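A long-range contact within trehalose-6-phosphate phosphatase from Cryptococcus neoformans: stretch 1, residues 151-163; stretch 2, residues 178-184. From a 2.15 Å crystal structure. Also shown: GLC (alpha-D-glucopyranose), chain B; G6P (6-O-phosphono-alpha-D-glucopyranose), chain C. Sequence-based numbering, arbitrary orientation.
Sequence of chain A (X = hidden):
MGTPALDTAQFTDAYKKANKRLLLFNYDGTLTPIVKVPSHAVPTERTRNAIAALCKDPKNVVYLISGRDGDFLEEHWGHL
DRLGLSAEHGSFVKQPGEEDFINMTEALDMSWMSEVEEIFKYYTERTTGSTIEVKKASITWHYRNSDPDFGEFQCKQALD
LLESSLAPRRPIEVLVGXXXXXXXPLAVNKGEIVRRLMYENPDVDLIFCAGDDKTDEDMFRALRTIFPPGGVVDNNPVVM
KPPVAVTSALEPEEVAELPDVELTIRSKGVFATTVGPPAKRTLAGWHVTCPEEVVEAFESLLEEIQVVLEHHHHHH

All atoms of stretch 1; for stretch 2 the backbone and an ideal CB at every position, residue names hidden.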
# COMPACT_ATOMS: atom_id res chain seq x y z
N GLY A 151 22.23 -12.09 -11.20
CA GLY A 151 21.11 -11.19 -11.04
C GLY A 151 21.30 -10.23 -9.88
O GLY A 151 21.07 -9.03 -10.01
N GLU A 152 21.73 -10.76 -8.74
CA GLU A 152 21.98 -9.94 -7.57
C GLU A 152 23.15 -9.01 -7.83
O GLU A 152 23.12 -7.83 -7.46
CB GLU A 152 22.26 -10.81 -6.34
CG GLU A 152 21.40 -12.05 -6.28
CD GLU A 152 21.17 -12.53 -4.86
OE1 GLU A 152 20.19 -12.07 -4.23
OE2 GLU A 152 21.95 -13.37 -4.38
N PHE A 153 24.19 -9.54 -8.47
CA PHE A 153 25.36 -8.75 -8.81
C PHE A 153 24.96 -7.58 -9.68
O PHE A 153 25.29 -6.43 -9.39
CB PHE A 153 26.42 -9.60 -9.52
CG PHE A 153 27.61 -8.81 -9.99
CD1 PHE A 153 28.69 -8.60 -9.16
CD2 PHE A 153 27.63 -8.27 -11.27
CE1 PHE A 153 29.78 -7.87 -9.60
CE2 PHE A 153 28.72 -7.54 -11.71
CZ PHE A 153 29.80 -7.34 -10.87
N GLN A 154 24.20 -7.86 -10.72
CA GLN A 154 23.71 -6.84 -11.58
C GLN A 154 22.82 -5.88 -10.81
O GLN A 154 22.88 -4.70 -11.02
CB GLN A 154 22.97 -7.45 -12.76
CG GLN A 154 23.86 -8.05 -13.82
CD GLN A 154 24.77 -7.05 -14.46
OE1 GLN A 154 25.70 -6.58 -13.85
NE2 GLN A 154 24.51 -6.72 -15.68
N CYS A 155 22.02 -6.40 -9.90
CA CYS A 155 21.15 -5.56 -9.09
C CYS A 155 21.94 -4.57 -8.27
O CYS A 155 21.59 -3.44 -8.20
CB CYS A 155 20.24 -6.41 -8.21
SG CYS A 155 19.18 -5.56 -7.05
N LYS A 156 23.02 -5.03 -7.68
CA LYS A 156 23.85 -4.17 -6.86
C LYS A 156 24.52 -3.11 -7.67
O LYS A 156 24.70 -2.01 -7.21
CB LYS A 156 24.91 -4.98 -6.13
CG LYS A 156 24.38 -5.76 -4.97
CD LYS A 156 25.26 -6.95 -4.67
CE LYS A 156 24.81 -7.69 -3.43
NZ LYS A 156 23.74 -8.66 -3.72
N GLN A 157 24.91 -3.46 -8.87
CA GLN A 157 25.54 -2.47 -9.74
C GLN A 157 24.55 -1.40 -10.18
O GLN A 157 24.88 -0.21 -10.19
CB GLN A 157 26.16 -3.14 -10.97
CG GLN A 157 26.91 -2.16 -11.87
CD GLN A 157 27.48 -2.81 -13.12
OE1 GLN A 157 27.74 -4.02 -13.14
NE2 GLN A 157 27.67 -2.02 -14.17
N ALA A 158 23.34 -1.82 -10.55
CA ALA A 158 22.30 -0.88 -10.95
C ALA A 158 21.90 0.00 -9.78
O ALA A 158 21.71 1.21 -9.93
CB ALA A 158 21.08 -1.63 -11.49
N LEU A 159 21.78 -0.61 -8.60
CA LEU A 159 21.46 0.13 -7.39
C LEU A 159 22.52 1.18 -7.11
O LEU A 159 22.20 2.34 -6.87
CB LEU A 159 21.34 -0.83 -6.20
CG LEU A 159 20.99 -0.17 -4.86
CD1 LEU A 159 19.67 0.57 -4.97
CD2 LEU A 159 20.94 -1.21 -3.74
N ASP A 160 23.78 0.76 -7.14
CA ASP A 160 24.90 1.66 -6.90
C ASP A 160 24.92 2.81 -7.89
O ASP A 160 25.22 3.95 -7.53
CB ASP A 160 26.23 0.90 -6.95
CG ASP A 160 26.41 -0.03 -5.77
OD1 ASP A 160 27.51 -0.61 -5.63
OD2 ASP A 160 25.46 -0.16 -4.97
N LEU A 161 24.59 2.52 -9.15
CA LEU A 161 24.54 3.57 -10.16
C LEU A 161 23.40 4.55 -9.91
O LEU A 161 23.57 5.76 -10.00
CB LEU A 161 24.40 2.97 -11.56
CG LEU A 161 24.28 4.03 -12.66
CD1 LEU A 161 25.62 4.72 -12.88
CD2 LEU A 161 23.74 3.45 -13.97
N LEU A 162 22.22 4.01 -9.59
CA LEU A 162 21.06 4.83 -9.32
C LEU A 162 21.27 5.71 -8.09
O LEU A 162 20.92 6.89 -8.09
CB LEU A 162 19.81 3.97 -9.13
CG LEU A 162 19.23 3.33 -10.39
CD1 LEU A 162 18.07 2.41 -10.04
CD2 LEU A 162 18.78 4.40 -11.38
N GLU A 163 21.86 5.13 -7.04
CA GLU A 163 22.07 5.84 -5.78
C GLU A 163 23.17 6.89 -5.87
O GLU A 163 23.05 7.97 -5.29
CB GLU A 163 22.39 4.85 -4.66
CG GLU A 163 21.18 4.11 -4.11
CD GLU A 163 20.15 5.05 -3.50
OE1 GLU A 163 20.45 6.25 -3.34
OE2 GLU A 163 19.05 4.57 -3.17
N UNK A 178 11.28 -7.08 -3.74
CA UNK A 178 11.53 -8.52 -3.73
C UNK A 178 11.99 -8.97 -5.10
O UNK A 178 11.19 -9.18 -6.01
CB UNK A 178 10.28 -9.29 -3.31
N UNK A 179 13.30 -9.12 -5.24
CA UNK A 179 13.92 -9.48 -6.51
C UNK A 179 13.60 -8.44 -7.58
O UNK A 179 13.35 -8.79 -8.74
CB UNK A 179 13.45 -10.87 -6.96
N UNK A 180 13.58 -7.17 -7.19
CA UNK A 180 13.41 -6.09 -8.16
C UNK A 180 14.05 -4.80 -7.68
O UNK A 180 14.37 -4.65 -6.50
CB UNK A 180 11.92 -5.86 -8.44
N UNK A 181 14.22 -3.87 -8.61
CA UNK A 181 14.49 -2.48 -8.29
C UNK A 181 13.36 -1.62 -8.83
O UNK A 181 12.86 -1.87 -9.93
CB UNK A 181 15.84 -2.03 -8.86
N UNK A 182 12.94 -0.61 -8.07
CA UNK A 182 11.91 0.30 -8.53
C UNK A 182 12.25 1.74 -8.21
O UNK A 182 12.82 2.03 -7.16
CB UNK A 182 10.56 -0.07 -7.91
N UNK A 183 11.91 2.65 -9.11
CA UNK A 183 12.11 4.07 -8.87
C UNK A 183 10.75 4.75 -8.91
O UNK A 183 9.98 4.54 -9.84
CB UNK A 183 13.07 4.68 -9.90
N UNK A 184 10.46 5.53 -7.88
CA UNK A 184 9.19 6.25 -7.79
C UNK A 184 9.44 7.71 -7.49
O UNK A 184 10.55 8.09 -7.11
CB UNK A 184 8.29 5.64 -6.72
C1 GLC B . 6.37 -8.22 -7.27
C2 GLC B . 7.76 -8.85 -7.22
C3 GLC B . 8.00 -9.75 -8.42
C4 GLC B . 6.88 -10.76 -8.61
C5 GLC B . 5.52 -10.05 -8.63
C6 GLC B . 4.36 -11.05 -8.63
O2 GLC B . 8.75 -7.81 -7.14
O3 GLC B . 9.24 -10.45 -8.26
O4 GLC B . 7.12 -11.47 -9.84
O5 GLC B . 5.37 -9.22 -7.48
O6 GLC B . 4.53 -12.00 -7.56
C1 G6P C . 5.11 -6.47 -8.25
C2 G6P C . 4.94 -5.55 -9.45
C3 G6P C . 5.93 -4.41 -9.43
C4 G6P C . 5.77 -3.60 -8.16
C5 G6P C . 5.62 -4.43 -6.87
C6 G6P C . 4.68 -3.74 -5.86
O1 G6P C . 6.32 -7.23 -8.30
O2 G6P C . 5.08 -6.31 -10.65
O3 G6P C . 5.70 -3.52 -10.52
O4 G6P C . 6.93 -2.75 -8.11
O5 G6P C . 5.04 -5.73 -7.03
O6 G6P C . 3.47 -4.52 -5.65
P G6P C . 2.62 -4.42 -4.26
O1P G6P C . 1.05 -4.68 -4.47
O2P G6P C . 3.13 -5.44 -3.32
O3P G6P C . 2.88 -2.94 -3.67

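Stretch 1 is one continuous helix. Stretch 2 enters as a loop and becomes a strand at position 180. Helix and strand run in nearly the same direction, 19° apart, with axes 9.5 Å apart at closest approach. No hydrogen bond joins them. Side chains of stretch 2 reach helix side chains and backbone.

Position 178 has no atom of stretch 1 near its CB. Many residues would fit. The residue is Lys 178. Its backbone O accepts hydrogen bonds from GLC O2 (3.0 Å) and GLC O3 (3.2 Å).

Position 179 has phi/psi of 60/38, a left-handed conformation. Glycine, asparagine or aspartate would take it most easily. Its CB points sideways, with nothing of the helix within 5.5 Å. The carboxylate of Glu 152 lies farther off, so a long basic side chain could also find a partner. The residue is Lys 179. Its NZ comes 3.2 Å from Glu 152 OE1 and forms a salt bridge.

Position 180 begins the strand, and its CB points away from the helix, to the sugar side. A polar residue able to meet a hydroxyl would suit it. The residue is Asn 180. Its ND2 donates a hydrogen bond to GLC O2 at 2.6 Å.

Position 181 points its CB toward the helix. The nearest atoms are Leu 162 CD1 at 5.1 Å and Cys 155 SG at 5.2 Å from the ideal CB. Ala 158 has only a methyl, which leaves room. A medium-sized apolar chain such as leucine, isoleucine or methionine would suit the gap. The residue is Leu 181, the centre of the contact. Its CD1 lies 3.8 Å from both Ala 158 CB and Cys 155 O, 3.7 Å from Leu 159 N and 4.3 Å from Leu 162 CD1. Its CG lies 3.9 Å from Cys 155 SG.

Position 182 turns away again. A polar residue could serve the sugar side. The residue is Glu 182, and its OE2 accepts a hydrogen bond from G6P O4 at 2.6 Å.

Position 183 points back toward the helix. Its ideal CB is 5.5 Å from Leu 162 CD1, and a small or branched apolar residue would suit it. The residue is Val 183, whose CG2 lies 4.0 Å from Leu 162 CD1.

Position 184 is out of reach of the helix, which leaves the choice open. The residue is Arg 184; its NH1 is hydrogen-bonded to a residue just outside the two stretches.

Stretch 2 178-184: KKNLEVR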
# COMPACT_ATOMS: atom_id res chain seq x y z
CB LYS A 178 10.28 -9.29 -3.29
CG LYS A 178 9.78 -8.89 -1.91
CD LYS A 178 8.82 -9.91 -1.32
CE LYS A 178 8.55 -9.60 0.15
NZ LYS A 178 7.48 -10.47 0.72
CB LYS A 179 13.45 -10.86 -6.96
CG LYS A 179 13.84 -12.00 -6.03
CD LYS A 179 15.36 -12.14 -5.92
CE LYS A 179 15.75 -13.18 -4.88
NZ LYS A 179 17.20 -13.08 -4.54
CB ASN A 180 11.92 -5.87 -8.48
CG ASN A 180 11.18 -5.05 -7.42
OD1 ASN A 180 11.62 -3.97 -7.01
ND2 ASN A 180 10.03 -5.55 -6.99
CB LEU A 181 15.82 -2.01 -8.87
CG LEU A 181 17.12 -2.44 -8.19
CD1 LEU A 181 18.30 -1.74 -8.84
CD2 LEU A 181 17.06 -2.15 -6.70
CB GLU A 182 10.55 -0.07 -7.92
CG GLU A 182 9.38 0.65 -8.57
CD GLU A 182 8.04 0.14 -8.07
OE1 GLU A 182 7.00 0.50 -8.67
OE2 GLU A 182 8.03 -0.61 -7.07
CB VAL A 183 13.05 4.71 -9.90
CG1 VAL A 183 13.27 6.18 -9.55
CG2 VAL A 183 14.37 3.97 -9.95
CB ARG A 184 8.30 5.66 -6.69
CG ARG A 184 8.82 5.89 -5.28
CD ARG A 184 7.70 5.80 -4.25
NE ARG A 184 8.21 5.57 -2.91
CZ ARG A 184 8.69 6.52 -2.11
NH1 ARG A 184 8.73 7.79 -2.51
NH2 ARG A 184 9.13 6.20 -0.90
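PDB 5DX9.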